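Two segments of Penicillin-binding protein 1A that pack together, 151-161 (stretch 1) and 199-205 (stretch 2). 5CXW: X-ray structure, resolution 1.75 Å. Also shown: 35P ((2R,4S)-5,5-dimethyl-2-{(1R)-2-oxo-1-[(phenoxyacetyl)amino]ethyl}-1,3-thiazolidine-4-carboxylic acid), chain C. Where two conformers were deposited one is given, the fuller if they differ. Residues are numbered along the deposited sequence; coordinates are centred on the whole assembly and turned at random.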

# COMPACT_ATOMS: atom_id res chain seq x y z
N LEU A 151 -6.34 -0.32 16.11
CA LEU A 151 -7.06 -1.26 16.95
C LEU A 151 -7.78 -2.32 16.14
O LEU A 151 -8.74 -2.01 15.45
N ASN A 152 -7.34 -3.56 16.24
CA ASN A 152 -7.96 -4.70 15.54
C ASN A 152 -9.42 -4.87 15.95
O ASN A 152 -10.29 -5.17 15.12
N THR A 153 -9.69 -4.73 17.25
CA THR A 153 -11.03 -5.03 17.77
C THR A 153 -12.02 -4.01 17.17
O THR A 153 -13.11 -4.37 16.66
N SER A 154 -11.65 -2.73 17.20
CA SER A 154 -12.53 -1.68 16.71
C SER A 154 -12.82 -1.84 15.22
O SER A 154 -13.95 -1.67 14.76
N TYR A 155 -11.78 -2.19 14.46
CA TYR A 155 -11.91 -2.34 12.99
C TYR A 155 -12.74 -3.60 12.66
O TYR A 155 -13.43 -3.63 11.65
N TYR A 156 -12.62 -4.66 13.45
CA TYR A 156 -13.52 -5.83 13.31
C TYR A 156 -14.96 -5.42 13.53
O TYR A 156 -15.84 -5.75 12.71
N ARG A 157 -15.25 -4.68 14.59
CA ARG A 157 -16.60 -4.21 14.83
C ARG A 157 -17.07 -3.26 13.71
O ARG A 157 -18.27 -3.27 13.36
N LEU A 158 -16.18 -2.41 13.22
CA LEU A 158 -16.58 -1.53 12.15
C LEU A 158 -16.97 -2.34 10.89
O LEU A 158 -18.03 -2.07 10.27
N MET A 159 -16.15 -3.31 10.55
CA MET A 159 -16.46 -4.19 9.40
C MET A 159 -17.80 -4.88 9.60
O MET A 159 -18.59 -4.96 8.65
N LEU A 160 -18.07 -5.40 10.79
CA LEU A 160 -19.33 -6.09 11.02
C LEU A 160 -20.56 -5.17 10.92
O LEU A 160 -21.67 -5.63 10.57
N LYS A 161 -20.37 -3.89 11.17
CA LYS A 161 -21.45 -2.90 11.07
C LYS A 161 -21.78 -2.60 9.61
O LYS A 161 -22.91 -2.16 9.29
N ASN A 199 -13.59 -13.86 4.10
CA ASN A 199 -14.00 -13.99 5.47
C ASN A 199 -13.55 -12.77 6.24
O ASN A 199 -12.90 -11.86 5.69
N ASN A 200 -13.89 -12.75 7.52
CA ASN A 200 -13.66 -11.59 8.35
C ASN A 200 -12.22 -11.16 8.47
O ASN A 200 -11.94 -9.99 8.73
N GLY A 201 -11.28 -12.05 8.25
CA GLY A 201 -9.86 -11.68 8.33
C GLY A 201 -9.36 -10.63 7.33
O GLY A 201 -8.27 -10.11 7.48
N ILE A 202 -10.18 -10.35 6.33
CA ILE A 202 -9.85 -9.36 5.32
C ILE A 202 -9.46 -8.05 6.01
O ILE A 202 -8.55 -7.38 5.53
N VAL A 203 -10.18 -7.64 7.05
CA VAL A 203 -9.92 -6.31 7.63
C VAL A 203 -8.57 -6.23 8.33
O VAL A 203 -8.02 -5.14 8.52
N LEU A 204 -8.05 -7.38 8.73
CA LEU A 204 -6.73 -7.48 9.29
C LEU A 204 -5.68 -7.90 8.29
O LEU A 204 -4.60 -8.40 8.69
N GLY A 205 -5.97 -7.72 7.01
CA GLY A 205 -5.03 -7.91 5.96
C GLY A 205 -4.53 -9.32 5.80
O GLY A 205 -3.36 -9.50 5.47

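A helix, 152-161, packs here against stretch 2, with its 3-10 segment, and Leu204. The contact buries 448 Å² in all and contains no direct hydrogen bond between the stretches; the direct contacts are van der Waals, and one water adds a polar link. Three residues of stretch 2, Val203, Leu204 and Asn200, point their CA-to-CB bonds toward the helix and carry most of its surface. The helix answers mainly with Tyr156 and Met159, whose spacing of three residues keeps them on neighbouring parts of the same helical surface.

Val203, chi1 p, covers the most. Its CG1 lies 3.8 Å from CD1 of Tyr156 and 3.7 Å from CE of Met159, and is also 4.2 Å from the backbone O of Tyr155; its CG2 sits 3.8 Å from that same O and 4.0 Å from CB of Tyr155. Tyr155 starts toward stretch 2, but its ring leads away, leaving CG2 near the plane at the ring edge. A compact beta-branched residue thus fills the space beside one turn of helix.

Leu204, chi1 m and chi2 t, extends the apolar patch toward the start of the helix. Its CD1 meets the edge of the Tyr156 ring, 3.5 Å from CE1, and its CD2 approaches CG of Asn152 at 3.5 Å. Asn152, chi1 m, spends its polar atoms on other partners: ND2 makes a weak hydrogen bond of 3.1 Å to O18 of the bound group 35P, and OD1 is satisfied elsewhere in the structure.

Tyr156 is the long arm of the helix. Its CA-to-CB bond points sideways, yet with chi1 at -122°, between wells, the ring brings its end nearer, and OH comes within 3.3 Å of CB of Asn200. The hydroxyl finds its polar partner in water 1, 2.7 Å from OH; the same water accepts a weak hydrogen bond from ND2 of Asn200 at 3.4 Å, so a solvent molecule bridges the two side chains.

Asn200, chi1 m, also faces Met159. The methionine points toward stretch 2 with chi1 t, chi2 t and chi3 p, which sets its CE 3.3 Å from the backbone O of Asn200 and its SD 4.0 Å from CG2 of Ile202. CD2 of the exposed Leu160 comes 3.8 Å from OD1 of Asn200. The rule to read here is economical: Val203 sits against Tyr155, Tyr156 and Met159, Leu204 extends the apolar contact toward Asn152, a tyrosine and a methionine reach across to stretch 2, and water serves the polar end.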

# COMPACT_ATOMS: atom_id res chain seq x y z
CB LEU A 151 -8.00 -0.51 17.88
CG LEU A 151 -7.30 0.58 18.73
CD1 LEU A 151 -8.38 1.31 19.52
CD2 LEU A 151 -6.25 0.00 19.60
CB ASN A 152 -7.25 -5.99 15.83
CG ASN A 152 -5.95 -6.13 15.10
OD1 ASN A 152 -5.39 -5.20 14.50
ND2 ASN A 152 -5.41 -7.39 15.18
CB THR A 153 -11.02 -4.95 19.29
OG1 THR A 153 -10.53 -3.67 19.66
CG2 THR A 153 -10.18 -6.06 19.91
CB SER A 154 -11.82 -0.33 16.91
OG SER A 154 -11.47 -0.11 18.28
CB TYR A 155 -10.54 -2.21 12.25
CG TYR A 155 -10.45 -0.76 11.86
CD1 TYR A 155 -10.16 0.24 12.79
CD2 TYR A 155 -10.79 -0.35 10.60
CE1 TYR A 155 -10.22 1.60 12.46
CE2 TYR A 155 -10.87 0.98 10.22
CZ TYR A 155 -10.59 1.97 11.15
OH TYR A 155 -10.73 3.28 10.81
CB TYR A 156 -13.14 -6.94 14.28
CG TYR A 156 -12.82 -8.25 13.64
CD1 TYR A 156 -11.57 -8.50 13.16
CD2 TYR A 156 -13.76 -9.27 13.54
CE1 TYR A 156 -11.24 -9.69 12.55
CE2 TYR A 156 -13.43 -10.50 13.00
CZ TYR A 156 -12.17 -10.69 12.48
OH TYR A 156 -11.81 -11.94 11.97
CB ARG A 157 -16.76 -3.51 16.19
CG ARG A 157 -16.60 -4.40 17.40
CD ARG A 157 -17.05 -3.67 18.65
NE ARG A 157 -17.10 -4.58 19.82
CZ ARG A 157 -16.03 -4.89 20.59
NH1 ARG A 157 -14.88 -4.30 20.44
NH2 ARG A 157 -16.17 -5.79 21.57
CB LEU A 158 -15.49 -0.57 11.80
CG LEU A 158 -15.81 0.40 10.68
CD1 LEU A 158 -17.02 1.30 10.94
CD2 LEU A 158 -14.57 1.24 10.37
CB MET A 159 -15.35 -5.21 9.19
CG MET A 159 -15.74 -6.38 8.27
SD MET A 159 -14.42 -7.55 8.19
CE MET A 159 -14.57 -8.27 9.85
CB LEU A 160 -19.30 -6.86 12.31
CG LEU A 160 -18.30 -7.99 12.35
CD1 LEU A 160 -18.27 -8.50 13.79
CD2 LEU A 160 -18.54 -9.10 11.37
CB LYS A 161 -20.95 -1.62 11.71
CG LYS A 161 -21.85 -0.39 11.63
CD LYS A 161 -23.08 -0.51 12.45
CE LYS A 161 -23.70 0.89 12.49
NZ LYS A 161 -25.01 0.79 13.15
CB ASN A 199 -13.56 -15.33 6.07
CG ASN A 199 -12.09 -15.43 6.30
OD1 ASN A 199 -11.38 -14.44 6.33
ND2 ASN A 199 -11.61 -16.67 6.46
CB ASN A 200 -14.20 -11.83 9.71
CG ASN A 200 -15.69 -11.92 9.76
OD1 ASN A 200 -16.39 -11.23 9.05
ND2 ASN A 200 -16.21 -12.80 10.64
CB ILE A 202 -10.96 -9.17 4.31
CG1 ILE A 202 -10.47 -8.21 3.18
CG2 ILE A 202 -12.27 -8.62 4.94
CD1 ILE A 202 -11.32 -8.15 1.96
CB VAL A 203 -11.08 -5.84 8.58
CG1 VAL A 203 -11.19 -6.71 9.86
CG2 VAL A 203 -10.96 -4.36 8.92
CB LEU A 204 -6.78 -8.39 10.49
CG LEU A 204 -7.80 -7.97 11.59
CD1 LEU A 204 -7.78 -8.94 12.75
CD2 LEU A 204 -7.62 -6.56 12.06
C24 35P C . -0.52 -10.85 17.07
C23 35P C . 0.34 -11.82 17.58
C22 35P C . 1.66 -11.84 17.21
C21 35P C . 2.18 -10.89 16.34
C20 35P C . 1.35 -9.91 15.83
C19 35P C . -0.02 -9.89 16.20
O1 35P C . -0.90 -8.94 15.75
C2 35P C . -0.38 -7.79 15.08
C3 35P C . -1.48 -6.77 14.94
O18 35P C . -2.40 -6.75 15.75
N4 35P C . -1.32 -5.93 13.93
C5 35P C . -2.26 -4.84 13.69
C6 35P C . -2.17 -4.50 12.26
O17 35P C . -1.22 -4.77 11.51
C8 35P C . -1.96 -3.53 14.53
N7 35P C . -1.22 -2.75 13.58
S11 35P C . -0.95 -3.61 15.91
C10 35P C . 0.43 -2.78 15.29
C12 35P C . 1.72 -3.51 15.66
C15 35P C . 0.56 -1.37 15.79
C9 35P C . 0.21 -2.83 13.77
C13 35P C . 0.88 -1.83 12.89
O14 35P C . 0.19 -0.82 12.55
O16 35P C . 2.05 -2.09 12.51
O HOH W 1 -13.56 -14.01 12.41